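Local coordinates for Hydrogenase/urease nickel incorporation protein HypB (Helicobacter pylori, PDB 4LPS), which is required for nickel insertion into [NiFe] hydrogenases and for urease maturation, with a low intrinsic GTPase activity essential for nickel insertion, at residues Val48-Ser53 with Leu132-Val137; Met172-Asp177 with Gln202-Glu207; Ser158-Asp163 with Ile181-Met186; Ala35-Arg40 with Met112-Phe117. All coordinates share one frame; numbering follows the deposited sequence.

Contact 1: residues Val48-Ser53 with Leu132-Val137; sequences VLNFMS and LIIENV. With MG (magnesium ion), chain C.
F51 and I133 form a tight part of this strand pair: the CG2 methyl of I133 lies at the edge of the phenyl ring, near its plane, 3.6 Å from CD2 of F51. CG1 of I133 lies beside the backbone N (chi1 -64°) and CG2 anti to it; CG2 is the branch that touches F51. Helix 59-66 packs on both residues through M62 and L63. On the other face CG1 of V48 meets CD1 of I134 at 4.0 Å. The backbones run parallel, and L49 takes part twice, giving its N-H to L132 O and accepting I134 N at 2.7 Å. These are neighbouring central strands of a P-loop GTPase: 47-52 leads into the phosphate-binding loop, while E135 opens an ExxG sequence and binds magnesium through OE1 at 2.4 Å, alongside T60 and D86. Toward this end the pairing opens. N136 still gives its N-H to F51 O, and its ND2 reaches N50 OD1 at 3.2 Å with the two amide planes 51° apart; ND2 of N50 turns to N153. One step further S53 and V137 no longer bond directly, and a water sits 3.1 Å from S53 N and 2.7 Å from V137 O.

Contact 2: residues Met172-Asp177 with Gln202-Glu207; sequences MFMCAD and QKLKPE
K205 and M174 meet where two helices finish, a mixed polar and apolar contact at the side of the nucleotide-binding domain between helix 170-174 and the turn that follows helix 194-204. First to leave the helical path there, K205 points CB at the other segment, with CG anti to its backbone N (chi1 -171°) and bends at chi2 and chi4. NZ donates hydrogen bonds to M174 O and A176 O, each 2.9 Å and each from above the carbonyl plane. The apolar half is small: CG of M174 packs on CG of L204 at 3.8 Å, the two side chains crossing at about a right angle, and CD2 of L204 touches CB of F173 at 4.1 Å. D177, hydrogen-bonded through its carboxylate to Y236 and N153, keeps OD1 4.6 Å from K205 NZ, beyond a salt bridge. A lysine gripped by one carbonyl at the end of a helix and one just beyond it, with a carboxylate nearby, probably has its positive charge stabilised.

Contact 3: residues Ser158-Asp163 with Ile181-Met186; sequences SVPEGD and ISKADM. With GDP (guanosine-5'-diphosphate), chain D.
S158 and S182 pair in parallel, CA to CA 4.4 Å, and V159 N then bonds to S182 O at 3.0 Å before each chain turns into a short 3-10 segment. V159 wedges into the bend of 181-186: CG2 meets CG2 of I181 at 4.0 Å, and CG1 comes within 3.4 Å of M186 O. On the sheet face carrying S158 and S182, OG of S182 sits 3.3 Å from CB of S158 and is hydrogen-bonded to S57. E161 folds its OE2 back to take both the N-H and the hydroxyl of S158. K183 is extended beyond CG and lies over one face of the guanine of GDP, bringing NZ 3.0 Å from the ribose O4'; G56 O is a second partner. D185 holds the base with two nearly straight bonds, OD1 to N1 and OD2 to N2, each 2.7 Å. This paired recognition of guanine, with the lysine alongside, belongs to the base-specificity loop of GTPases, here in an SKxD version of the NKxD motif.

Contact 4: residues Ala35-Arg40 with Met112-Phe117; sequences AEMKER and MIEGAF. With PO4 (phosphate ion), chain I.
R40 and F117 meet over the flat of the guanidinium: CD1 of F117 stands over its centre, 3.6 Å from CZ of R40, and the two planes are 68° apart. F117 points its CB at helix 29-43 and has CG anti to the backbone N. M37 takes one face of the same ring. Its chain is bent at both chi2 and chi3, and the chi3 turn of -57° brings CE back to 4.0 Å from CG of F117; CE also reaches CG2 of I113 at 4.2 Å, while SD lies by CB of E114. The segments of the N-terminal helix and of helix 110-122 of the G-domain run in the same general direction, 23° apart, with axes 10.7 Å apart at closest, and F117 and I113 rest on the central sheet. R40 bends at chi3, placing NE 2.8 Å from O4 of a phosphate ion, probably from the crystallisation liquor; NH1 holds O2 of the same ion at 2.9 Å. NH2 of R40 forms a salt bridge with D118. E114 offers R40 a methylene, CG to NH2 4.0 Å, and sends its carboxylate to K33.

How the contacts relate
Contact 1 lies about 3 Å from the chain centre, in the middle of the seven-stranded parallel sheet, and the others lie around it. Contact 4 is about 13 Å away between centres and touches it: L132 packs on F117, and I134 on I113. Along the chain these two interleave, each helix being followed by its strand. Contact 2, about 17 Å away between centres, meets it through M52 against C175 and M172. Contact 3 shares the sheet without touching contact 1; its segments alternate with those of contact 2. Contacts 3 and 4 lie about 32 Å apart between centres, on opposite sides of the chain centre. GDP spans two of them, its phosphate and magnesium end near contact 1, its guanine at contact 3.

Contact 1: residues Val48-Ser53 with Leu132-Val137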
loop_
_atom_site.group_PDB
_atom_site.type_symbol
_atom_site.label_atom_id
_atom_site.label_comp_id
_atom_site.label_asym_id
_atom_site.label_seq_id
_atom_site.Cartn_x
_atom_site.Cartn_y
_atom_site.Cartn_z
ATOM N N VAL A 48 -6.302 -1.998 -7.840
ATOM C CA VAL A 48 -5.775 -0.897 -7.046
ATOM C C VAL A 48 -5.365 -1.321 -5.637
ATOM O O VAL A 48 -6.132 -1.962 -4.915
ATOM C CB VAL A 48 -6.800 0.247 -6.960
ATOM C CG1 VAL A 48 -6.247 1.407 -6.158
ATOM C CG2 VAL A 48 -7.170 0.702 -8.358
ATOM N N LEU A 49 -4.138 -0.963 -5.265
ATOM C CA LEU A 49 -3.591 -1.292 -3.952
ATOM C C LEU A 49 -3.332 -0.025 -3.149
ATOM O O LEU A 49 -2.858 0.981 -3.688
ATOM C CB LEU A 49 -2.298 -2.104 -4.087
ATOM C CG LEU A 49 -2.334 -3.323 -5.011
ATOM C CD1 LEU A 49 -0.953 -3.937 -5.151
ATOM C CD2 LEU A 49 -3.318 -4.355 -4.484
ATOM N N ASN A 50 -3.681 -0.070 -1.866
ATOM C CA ASN A 50 -3.448 1.043 -0.954
ATOM C C ASN A 50 -2.496 0.629 0.164
ATOM O O ASN A 50 -2.864 -0.148 1.048
ATOM C CB ASN A 50 -4.781 1.539 -0.381
ATOM C CG ASN A 50 -4.603 2.573 0.710
ATOM O OD1 ASN A 50 -3.692 3.399 0.659
ATOM N ND2 ASN A 50 -5.482 2.535 1.706
ATOM N N PHE A 51 -1.267 1.136 0.112
ATOM C CA PHE A 51 -0.252 0.779 1.101
ATOM C C PHE A 51 -0.177 1.796 2.233
ATOM O O PHE A 51 0.024 2.988 2.002
ATOM C CB PHE A 51 1.114 0.630 0.434
ATOM C CG PHE A 51 1.264 -0.638 -0.354
ATOM C CD1 PHE A 51 1.605 -1.828 0.278
ATOM C CD2 PHE A 51 1.061 -0.645 -1.726
ATOM C CE1 PHE A 51 1.740 -3.003 -0.449
ATOM C CE2 PHE A 51 1.196 -1.814 -2.459
ATOM C CZ PHE A 51 1.538 -2.994 -1.821
ATOM N N MET A 52 -0.335 1.309 3.460
ATOM C CA MET A 52 -0.304 2.159 4.638
ATOM C C MET A 52 0.737 1.668 5.633
ATOM O O MET A 52 0.963 0.465 5.759
ATOM C CB MET A 52 -1.690 2.197 5.279
ATOM C CG MET A 52 -2.716 2.952 4.449
ATOM S SD MET A 52 -4.391 2.731 5.067
ATOM C CE MET A 52 -4.588 0.963 4.839
ATOM N N SER A 53 1.390 2.608 6.310
ATOM C CA SER A 53 2.384 2.278 7.326
ATOM C C SER A 53 2.786 3.532 8.083
ATOM O O SER A 53 2.349 4.631 7.748
ATOM C CB SER A 53 3.622 1.638 6.695
ATOM O OG SER A 53 4.464 2.630 6.134
ATOM N N LEU A 132 -2.715 -0.060 -10.119
ATOM C CA LEU A 132 -2.494 1.312 -9.689
ATOM C C LEU A 132 -2.223 1.264 -8.202
ATOM O O LEU A 132 -3.052 0.793 -7.423
ATOM C CB LEU A 132 -3.696 2.208 -10.008
ATOM C CG LEU A 132 -3.667 3.600 -9.366
ATOM C CD1 LEU A 132 -2.630 4.490 -10.030
ATOM C CD2 LEU A 132 -5.037 4.256 -9.428
ATOM N N ILE A 133 -1.055 1.752 -7.808
ATOM C CA ILE A 133 -0.625 1.630 -6.428
ATOM C C ILE A 133 -0.638 2.977 -5.720
ATOM O O ILE A 133 -0.014 3.941 -6.168
ATOM C CB ILE A 133 0.784 1.002 -6.341
ATOM C CG1 ILE A 133 0.750 -0.430 -6.889
ATOM C CG2 ILE A 133 1.297 1.014 -4.908
ATOM C CD1 ILE A 133 2.051 -1.205 -6.733
ATOM N N ILE A 134 -1.381 3.032 -4.624
ATOM C CA ILE A 134 -1.440 4.215 -3.782
ATOM C C ILE A 134 -0.511 4.043 -2.586
ATOM O O ILE A 134 -0.709 3.141 -1.768
ATOM C CB ILE A 134 -2.882 4.484 -3.292
ATOM C CG1 ILE A 134 -3.817 4.694 -4.486
ATOM C CG2 ILE A 134 -2.928 5.686 -2.361
ATOM C CD1 ILE A 134 -5.288 4.675 -4.124
ATOM N N GLU A 135 0.517 4.882 -2.498
ATOM C CA GLU A 135 1.328 4.927 -1.287
ATOM C C GLU A 135 0.826 6.052 -0.399
ATOM O O GLU A 135 1.006 7.232 -0.702
ATOM C CB GLU A 135 2.820 5.102 -1.598
ATOM C CG GLU A 135 3.685 4.972 -0.342
ATOM C CD GLU A 135 5.153 5.269 -0.565
ATOM O OE1 GLU A 135 5.753 5.968 0.279
ATOM O OE2 GLU A 135 5.714 4.805 -1.579
ATOM N N ASN A 136 0.166 5.673 0.688
ATOM C CA ASN A 136 -0.469 6.639 1.567
ATOM C C ASN A 136 0.533 7.426 2.404
ATOM O O ASN A 136 1.704 7.055 2.507
ATOM C CB ASN A 136 -1.469 5.935 2.484
ATOM C CG ASN A 136 -2.753 6.716 2.650
ATOM O OD1 ASN A 136 -2.729 7.912 2.949
ATOM N ND2 ASN A 136 -3.886 6.049 2.450
ATOM N N VAL A 137 0.060 8.531 2.972
ATOM C CA VAL A 137 0.827 9.323 3.927
ATOM C C VAL A 137 1.299 8.451 5.087
ATOM O O VAL A 137 0.535 7.625 5.597
ATOM C CB VAL A 137 -0.007 10.499 4.474
ATOM C CG1 VAL A 137 0.794 11.313 5.482
ATOM C CG2 VAL A 137 -0.487 11.382 3.328
HETATM MG MG MG C . 7.895 6.824 1.056
HETATM O O HOH W 1 -0.315 5.181 6.289
HETATM O O HOH W 2 9.956 7.491 1.715
#

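Contact 2: residues Met172-Asp177 with Gln202-Glu207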
loop_
_atom_site.group_PDB
_atom_site.type_symbol
_atom_site.label_atom_id
_atom_site.label_comp_id
_atom_site.label_asym_id
_atom_site.label_seq_id
_atom_site.Cartn_x
_atom_site.Cartn_y
_atom_site.Cartn_z
ATOM N N MET A 172 -6.036 0.289 12.263
ATOM C CA MET A 172 -5.254 0.189 11.035
ATOM C C MET A 172 -5.090 -1.262 10.590
ATOM O O MET A 172 -5.292 -1.588 9.421
ATOM C CB MET A 172 -3.884 0.846 11.206
ATOM C CG MET A 172 -2.977 0.680 9.995
ATOM S SD MET A 172 -3.583 1.444 8.472
ATOM C CE MET A 172 -3.310 3.178 8.825
ATOM N N PHE A 173 -4.712 -2.131 11.518
ATOM C CA PHE A 173 -4.441 -3.521 11.175
ATOM C C PHE A 173 -5.713 -4.327 10.886
ATOM O O PHE A 173 -5.655 -5.345 10.197
ATOM C CB PHE A 173 -3.620 -4.183 12.284
ATOM C CG PHE A 173 -2.180 -3.752 12.298
ATOM C CD1 PHE A 173 -1.262 -4.343 11.442
ATOM C CD2 PHE A 173 -1.746 -2.737 13.141
ATOM C CE1 PHE A 173 0.067 -3.948 11.439
ATOM C CE2 PHE A 173 -0.419 -2.336 13.143
ATOM C CZ PHE A 173 0.488 -2.940 12.292
ATOM N N MET A 174 -6.852 -3.883 11.413
ATOM C CA MET A 174 -8.131 -4.520 11.095
ATOM C C MET A 174 -8.626 -4.196 9.678
ATOM O O MET A 174 -9.524 -4.866 9.170
ATOM C CB MET A 174 -9.202 -4.143 12.125
ATOM C CG MET A 174 -9.177 -5.015 13.378
ATOM S SD MET A 174 -10.448 -4.594 14.591
ATOM C CE MET A 174 -9.946 -2.946 15.079
ATOM N N CYS A 175 -8.062 -3.174 9.039
ATOM C CA CYS A 175 -8.466 -2.865 7.669
ATOM C C CYS A 175 -7.547 -3.524 6.642
ATOM O O CYS A 175 -7.770 -3.412 5.435
ATOM C CB CYS A 175 -8.503 -1.350 7.445
ATOM S SG CYS A 175 -6.936 -0.574 7.040
ATOM N N ALA A 176 -6.520 -4.216 7.126
ATOM C CA ALA A 176 -5.551 -4.868 6.251
ATOM C C ALA A 176 -6.109 -6.141 5.616
ATOM O O ALA A 176 -6.665 -7.000 6.302
ATOM C CB ALA A 176 -4.280 -5.187 7.018
ATOM N N ASP A 177 -5.947 -6.252 4.301
ATOM C CA ASP A 177 -6.178 -7.505 3.596
ATOM C C ASP A 177 -4.905 -8.338 3.620
ATOM O O ASP A 177 -4.913 -9.521 3.286
ATOM C CB ASP A 177 -6.621 -7.245 2.156
ATOM C CG ASP A 177 -7.884 -6.423 2.079
ATOM O OD1 ASP A 177 -8.965 -6.978 2.366
ATOM O OD2 ASP A 177 -7.798 -5.224 1.745
ATOM N N GLN A 202 -3.876 -12.691 14.853
ATOM C CA GLN A 202 -4.802 -13.803 15.038
ATOM C C GLN A 202 -6.068 -13.354 15.764
ATOM O O GLN A 202 -7.170 -13.792 15.439
ATOM C CB GLN A 202 -4.129 -14.933 15.820
ATOM C CG GLN A 202 -3.265 -15.851 14.969
ATOM C CD GLN A 202 -4.061 -16.652 13.962
ATOM O OE1 GLN A 202 -3.613 -16.868 12.835
ATOM N NE2 GLN A 202 -5.243 -17.107 14.363
ATOM N N LYS A 203 -5.898 -12.478 16.749
ATOM C CA LYS A 203 -7.021 -11.922 17.501
ATOM C C LYS A 203 -7.816 -10.908 16.677
ATOM O O LYS A 203 -9.048 -10.902 16.702
ATOM C CB LYS A 203 -6.525 -11.285 18.803
ATOM C CG LYS A 203 -5.758 -12.255 19.707
ATOM C CD LYS A 203 -5.712 -11.768 21.154
ATOM C CE LYS A 203 -4.532 -10.841 21.400
ATOM N NZ LYS A 203 -3.258 -11.595 21.575
ATOM N N LEU A 204 -7.103 -10.049 15.956
ATOM C CA LEU A 204 -7.722 -8.934 15.246
ATOM C C LEU A 204 -8.371 -9.365 13.938
ATOM O O LEU A 204 -9.551 -9.102 13.704
ATOM C CB LEU A 204 -6.683 -7.846 14.962
ATOM C CG LEU A 204 -6.730 -6.574 15.808
ATOM C CD1 LEU A 204 -6.850 -6.915 17.280
ATOM C CD2 LEU A 204 -5.494 -5.727 15.552
ATOM N N LYS A 205 -7.591 -10.029 13.090
ATOM C CA LYS A 205 -8.024 -10.341 11.733
ATOM C C LYS A 205 -7.285 -11.577 11.228
ATOM O O LYS A 205 -6.324 -11.465 10.464
ATOM C CB LYS A 205 -7.781 -9.142 10.814
ATOM C CG LYS A 205 -8.376 -9.269 9.419
ATOM C CD LYS A 205 -8.993 -7.946 8.988
ATOM C CE LYS A 205 -9.591 -8.020 7.590
ATOM N NZ LYS A 205 -9.459 -6.710 6.886
ATOM N N PRO A 206 -7.724 -12.764 11.676
ATOM C CA PRO A 206 -7.040 -14.031 11.397
ATOM C C PRO A 206 -7.017 -14.417 9.919
ATOM O O PRO A 206 -6.168 -15.222 9.534
ATOM C CB PRO A 206 -7.855 -15.051 12.209
ATOM C CG PRO A 206 -9.192 -14.414 12.378
ATOM C CD PRO A 206 -8.886 -12.963 12.558
ATOM N N GLU A 207 -7.917 -13.861 9.110
ATOM C CA GLU A 207 -7.962 -14.201 7.688
ATOM C C GLU A 207 -6.860 -13.502 6.893
ATOM O O GLU A 207 -6.549 -13.899 5.769
ATOM C CB GLU A 207 -9.330 -13.855 7.086
ATOM C CG GLU A 207 -9.642 -12.364 7.022
ATOM C CD GLU A 207 -10.492 -11.887 8.184
ATOM O OE1 GLU A 207 -10.201 -12.277 9.335
ATOM O OE2 GLU A 207 -11.449 -11.119 7.946
HETATM O O HOH W 3 -10.415 -6.708 4.683
#

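Contact 3: residues Ser158-Asp163 with Ile181-Met186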
loop_
_atom_site.group_PDB
_atom_site.type_symbol
_atom_site.label_atom_id
_atom_site.label_comp_id
_atom_site.label_asym_id
_atom_site.label_seq_id
_atom_site.Cartn_x
_atom_site.Cartn_y
_atom_site.Cartn_z
ATOM N N SER A 158 7.291 -2.406 10.178
ATOM C CA SER A 158 8.721 -2.649 10.069
ATOM C C SER A 158 9.258 -3.152 11.396
ATOM O O SER A 158 8.763 -2.772 12.460
ATOM C CB SER A 158 9.467 -1.390 9.621
ATOM O OG SER A 158 9.774 -0.545 10.710
ATOM N N VAL A 159 10.241 -4.046 11.317
ATOM C CA VAL A 159 10.840 -4.653 12.501
ATOM C C VAL A 159 11.315 -3.616 13.531
ATOM O O VAL A 159 11.040 -3.777 14.722
ATOM C CB VAL A 159 12.019 -5.587 12.110
ATOM C CG1 VAL A 159 12.919 -5.868 13.300
ATOM C CG2 VAL A 159 11.490 -6.890 11.539
ATOM N N PRO A 160 12.017 -2.550 13.094
ATOM C CA PRO A 160 12.466 -1.576 14.099
ATOM C C PRO A 160 11.349 -0.861 14.866
ATOM O O PRO A 160 11.641 -0.304 15.926
ATOM C CB PRO A 160 13.271 -0.566 13.272
ATOM C CG PRO A 160 13.710 -1.323 12.069
ATOM C CD PRO A 160 12.568 -2.233 11.760
ATOM N N GLU A 161 10.119 -0.860 14.354
ATOM C CA GLU A 161 9.013 -0.188 15.044
ATOM C C GLU A 161 8.600 -0.906 16.328
ATOM O O GLU A 161 8.074 -0.284 17.249
ATOM C CB GLU A 161 7.791 -0.061 14.128
ATOM C CG GLU A 161 7.998 0.820 12.905
ATOM C CD GLU A 161 6.850 0.735 11.919
ATOM O OE1 GLU A 161 5.679 0.837 12.350
ATOM O OE2 GLU A 161 7.117 0.561 10.711
ATOM N N GLY A 162 8.843 -2.211 16.388
ATOM C CA GLY A 162 8.463 -2.998 17.551
ATOM C C GLY A 162 7.370 -4.002 17.234
ATOM O O GLY A 162 6.455 -3.709 16.460
ATOM N N ASP A 163 7.460 -5.182 17.839
ATOM C CA ASP A 163 6.536 -6.274 17.553
ATOM C C ASP A 163 5.212 -6.135 18.306
ATOM O O ASP A 163 4.362 -7.026 18.253
ATOM C CB ASP A 163 7.204 -7.624 17.865
ATOM C CG ASP A 163 7.675 -7.741 19.311
ATOM O OD1 ASP A 163 7.132 -7.049 20.198
ATOM O OD2 ASP A 163 8.606 -8.535 19.565
ATOM N N ILE A 181 5.505 -7.704 7.326
ATOM C CA ILE A 181 6.565 -7.407 8.281
ATOM C C ILE A 181 7.807 -7.034 7.485
ATOM O O ILE A 181 8.504 -7.903 6.958
ATOM C CB ILE A 181 6.864 -8.595 9.219
ATOM C CG1 ILE A 181 5.611 -8.989 10.007
ATOM C CG2 ILE A 181 7.997 -8.246 10.179
ATOM C CD1 ILE A 181 5.801 -10.199 10.912
ATOM N N SER A 182 8.076 -5.737 7.393
ATOM C CA SER A 182 9.134 -5.253 6.517
ATOM C C SER A 182 10.448 -5.122 7.273
ATOM O O SER A 182 10.466 -5.165 8.506
ATOM C CB SER A 182 8.740 -3.917 5.880
ATOM O OG SER A 182 8.421 -2.942 6.851
ATOM N N LYS A 183 11.541 -4.980 6.522
ATOM C CA LYS A 183 12.894 -4.973 7.077
ATOM C C LYS A 183 13.135 -6.225 7.922
ATOM O O LYS A 183 13.694 -6.159 9.019
ATOM C CB LYS A 183 13.138 -3.700 7.897
ATOM C CG LYS A 183 12.650 -2.430 7.198
ATOM C CD LYS A 183 13.068 -1.163 7.937
ATOM C CE LYS A 183 12.503 0.075 7.249
ATOM N NZ LYS A 183 12.952 1.350 7.889
ATOM N N ALA A 184 12.713 -7.368 7.389
ATOM C CA ALA A 184 12.807 -8.638 8.102
ATOM C C ALA A 184 14.255 -9.071 8.351
ATOM O O ALA A 184 14.516 -9.930 9.194
ATOM C CB ALA A 184 12.061 -9.717 7.334
ATOM N N ASP A 185 15.189 -8.473 7.615
ATOM C CA ASP A 185 16.614 -8.691 7.851
ATOM C C ASP A 185 17.059 -8.223 9.240
ATOM O O ASP A 185 18.129 -8.606 9.715
ATOM C CB ASP A 185 17.440 -7.983 6.774
ATOM C CG ASP A 185 17.074 -6.519 6.630
ATOM O OD1 ASP A 185 15.940 -6.225 6.194
ATOM O OD2 ASP A 185 17.923 -5.656 6.944
ATOM N N MET A 186 16.236 -7.391 9.880
ATOM C CA MET A 186 16.589 -6.767 11.155
ATOM C C MET A 186 16.028 -7.487 12.388
ATOM O O MET A 186 16.163 -6.992 13.509
ATOM C CB MET A 186 16.117 -5.309 11.161
ATOM C CG MET A 186 16.834 -4.410 10.159
ATOM S SD MET A 186 18.471 -3.925 10.734
ATOM C CE MET A 186 19.334 -3.696 9.181
HETATM P PB GDP D . 8.922 4.754 3.452
HETATM O O1B GDP D . 9.161 6.103 4.082
HETATM O O2B GDP D . 8.568 4.906 1.995
HETATM O O3B GDP D . 7.779 4.048 4.138
HETATM O O3A GDP D . 10.238 3.849 3.616
HETATM P PA GDP D . 11.596 4.104 2.787
HETATM O O1A GDP D . 11.554 3.352 1.482
HETATM O O2A GDP D . 11.859 5.571 2.564
HETATM O "O5'" GDP D . 12.693 3.434 3.739
HETATM C "C5'" GDP D . 13.203 4.140 4.868
HETATM C "C4'" GDP D . 14.561 3.556 5.230
HETATM O "O4'" GDP D . 14.436 2.150 5.451
HETATM C "C3'" GDP D . 15.543 3.727 4.086
HETATM O "O3'" GDP D . 16.814 4.066 4.649
HETATM C "C2'" GDP D . 15.647 2.363 3.445
HETATM O "O2'" GDP D . 16.961 2.146 2.934
HETATM C "C1'" GDP D . 15.365 1.447 4.620
HETATM N N9 GDP D . 14.770 0.153 4.218
HETATM C C8 GDP D . 13.717 -0.065 3.407
HETATM N N7 GDP D . 13.460 -1.393 3.308
HETATM C C5 GDP D . 14.354 -2.044 4.080
HETATM C C6 GDP D . 14.654 -3.450 4.441
HETATM O O6 GDP D . 13.978 -4.390 3.975
HETATM N N1 GDP D . 15.670 -3.687 5.281
HETATM C C2 GDP D . 16.416 -2.692 5.797
HETATM N N2 GDP D . 17.431 -2.996 6.640
HETATM N N3 GDP D . 16.199 -1.385 5.514
HETATM C C4 GDP D . 15.204 -1.014 4.680
HETATM O O HOH W 4 11.689 1.229 10.438
#

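Contact 4: residues Ala35-Arg40 with Met112-Phe117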
loop_
_atom_site.group_PDB
_atom_site.type_symbol
_atom_site.label_atom_id
_atom_site.label_comp_id
_atom_site.label_asym_id
_atom_site.label_seq_id
_atom_site.Cartn_x
_atom_site.Cartn_y
_atom_site.Cartn_z
ATOM N N ALA A 35 -16.435 5.137 -3.833
ATOM C CA ALA A 35 -17.223 4.257 -4.686
ATOM C C ALA A 35 -17.189 4.723 -6.139
ATOM O O ALA A 35 -17.173 3.909 -7.064
ATOM C CB ALA A 35 -18.659 4.184 -4.181
ATOM N N GLU A 36 -17.194 6.039 -6.333
ATOM C CA GLU A 36 -17.135 6.619 -7.671
ATOM C C GLU A 36 -15.762 6.426 -8.305
ATOM O O GLU A 36 -15.654 6.221 -9.514
ATOM C CB GLU A 36 -17.492 8.103 -7.621
ATOM C CG GLU A 36 -18.960 8.360 -7.333
ATOM C CD GLU A 36 -19.275 9.832 -7.245
ATOM O OE1 GLU A 36 -20.318 10.252 -7.783
ATOM O OE2 GLU A 36 -18.474 10.568 -6.634
ATOM N N MET A 37 -14.712 6.517 -7.495
ATOM C CA MET A 37 -13.361 6.269 -7.992
ATOM C C MET A 37 -13.190 4.802 -8.355
ATOM O O MET A 37 -12.486 4.476 -9.311
ATOM C CB MET A 37 -12.304 6.684 -6.967
ATOM C CG MET A 37 -12.107 8.189 -6.837
ATOM S SD MET A 37 -11.749 9.005 -8.413
ATOM C CE MET A 37 -10.289 8.102 -8.933
ATOM N N LYS A 38 -13.810 3.922 -7.572
ATOM C CA LYS A 38 -13.765 2.490 -7.853
ATOM C C LYS A 38 -14.400 2.152 -9.203
ATOM O O LYS A 38 -13.931 1.254 -9.902
ATOM C CB LYS A 38 -14.447 1.694 -6.741
ATOM C CG LYS A 38 -14.170 0.196 -6.825
ATOM C CD LYS A 38 -14.733 -0.570 -5.639
ATOM C CE LYS A 38 -14.570 -2.069 -5.845
ATOM N NZ LYS A 38 -15.185 -2.856 -4.745
ATOM N N GLU A 39 -15.471 2.860 -9.559
ATOM C CA GLU A 39 -16.052 2.745 -10.894
ATOM C C GLU A 39 -14.999 2.979 -11.974
ATOM O O GLU A 39 -14.899 2.217 -12.933
ATOM C CB GLU A 39 -17.201 3.738 -11.080
ATOM C CG GLU A 39 -18.359 3.564 -10.113
ATOM C CD GLU A 39 -19.434 4.612 -10.311
ATOM O OE1 GLU A 39 -20.153 4.914 -9.335
ATOM O OE2 GLU A 39 -19.561 5.140 -11.439
ATOM N N ARG A 40 -14.222 4.045 -11.810
ATOM C CA ARG A 40 -13.200 4.412 -12.783
ATOM C C ARG A 40 -12.039 3.423 -12.796
ATOM O O ARG A 40 -11.469 3.154 -13.854
ATOM C CB ARG A 40 -12.685 5.825 -12.504
ATOM C CG ARG A 40 -13.781 6.884 -12.514
ATOM C CD ARG A 40 -13.209 8.290 -12.538
ATOM N NE ARG A 40 -12.477 8.553 -13.775
ATOM C CZ ARG A 40 -11.685 9.602 -13.966
ATOM N NH1 ARG A 40 -11.059 9.761 -15.123
ATOM N NH2 ARG A 40 -11.519 10.491 -12.998
ATOM N N MET A 112 -8.762 13.286 -3.501
ATOM C CA MET A 112 -7.372 13.601 -3.830
ATOM C C MET A 112 -6.830 12.702 -4.937
ATOM O O MET A 112 -5.977 13.119 -5.723
ATOM C CB MET A 112 -6.478 13.460 -2.593
ATOM C CG MET A 112 -6.793 14.402 -1.437
ATOM S SD MET A 112 -5.725 14.052 -0.022
ATOM C CE MET A 112 -6.608 14.874 1.310
ATOM N N ILE A 113 -7.332 11.471 -4.998
ATOM C CA ILE A 113 -6.875 10.506 -5.995
ATOM C C ILE A 113 -7.276 10.928 -7.408
ATOM O O ILE A 113 -6.557 10.654 -8.371
ATOM C CB ILE A 113 -7.428 9.093 -5.706
ATOM C CG1 ILE A 113 -7.242 8.732 -4.228
ATOM C CG2 ILE A 113 -6.756 8.056 -6.599
ATOM C CD1 ILE A 113 -5.781 8.647 -3.795
ATOM N N GLU A 114 -8.421 11.601 -7.522
ATOM C CA GLU A 114 -9.021 11.903 -8.819
ATOM C C GLU A 114 -8.074 12.690 -9.715
ATOM O O GLU A 114 -7.908 12.368 -10.893
ATOM C CB GLU A 114 -10.321 12.691 -8.639
ATOM C CG GLU A 114 -10.981 13.081 -9.952
ATOM C CD GLU A 114 -12.279 13.838 -9.761
ATOM O OE1 GLU A 114 -12.822 14.352 -10.765
ATOM O OE2 GLU A 114 -12.758 13.919 -8.611
ATOM N N GLY A 115 -7.465 13.729 -9.147
ATOM C CA GLY A 115 -6.540 14.575 -9.878
ATOM C C GLY A 115 -5.347 13.806 -10.408
ATOM O O GLY A 115 -4.989 13.930 -11.577
ATOM N N ALA A 116 -4.733 13.009 -9.538
ATOM C CA ALA A 116 -3.587 12.192 -9.918
ATOM C C ALA A 116 -3.986 11.142 -10.951
ATOM O O ALA A 116 -3.238 10.866 -11.891
ATOM C CB ALA A 116 -2.982 11.527 -8.687
ATOM N N PHE A 117 -5.170 10.567 -10.765
ATOM C CA PHE A 117 -5.727 9.579 -11.685
ATOM C C PHE A 117 -5.879 10.156 -13.092
ATOM O O PHE A 117 -5.504 9.519 -14.077
ATOM C CB PHE A 117 -7.081 9.092 -11.158
ATOM C CG PHE A 117 -7.656 7.916 -11.903
ATOM C CD1 PHE A 117 -8.543 8.104 -12.952
ATOM C CD2 PHE A 117 -7.338 6.620 -11.524
ATOM C CE1 PHE A 117 -9.083 7.022 -13.627
ATOM C CE2 PHE A 117 -7.874 5.533 -12.193
ATOM C CZ PHE A 117 -8.751 5.735 -13.246
HETATM P P PO4 I . -12.468 6.732 -16.972
HETATM O O1 PO4 I . -12.317 5.333 -17.512
HETATM O O2 PO4 I . -11.098 7.298 -16.705
HETATM O O3 PO4 I . -13.175 7.610 -17.973
HETATM O O4 PO4 I . -13.267 6.696 -15.694
#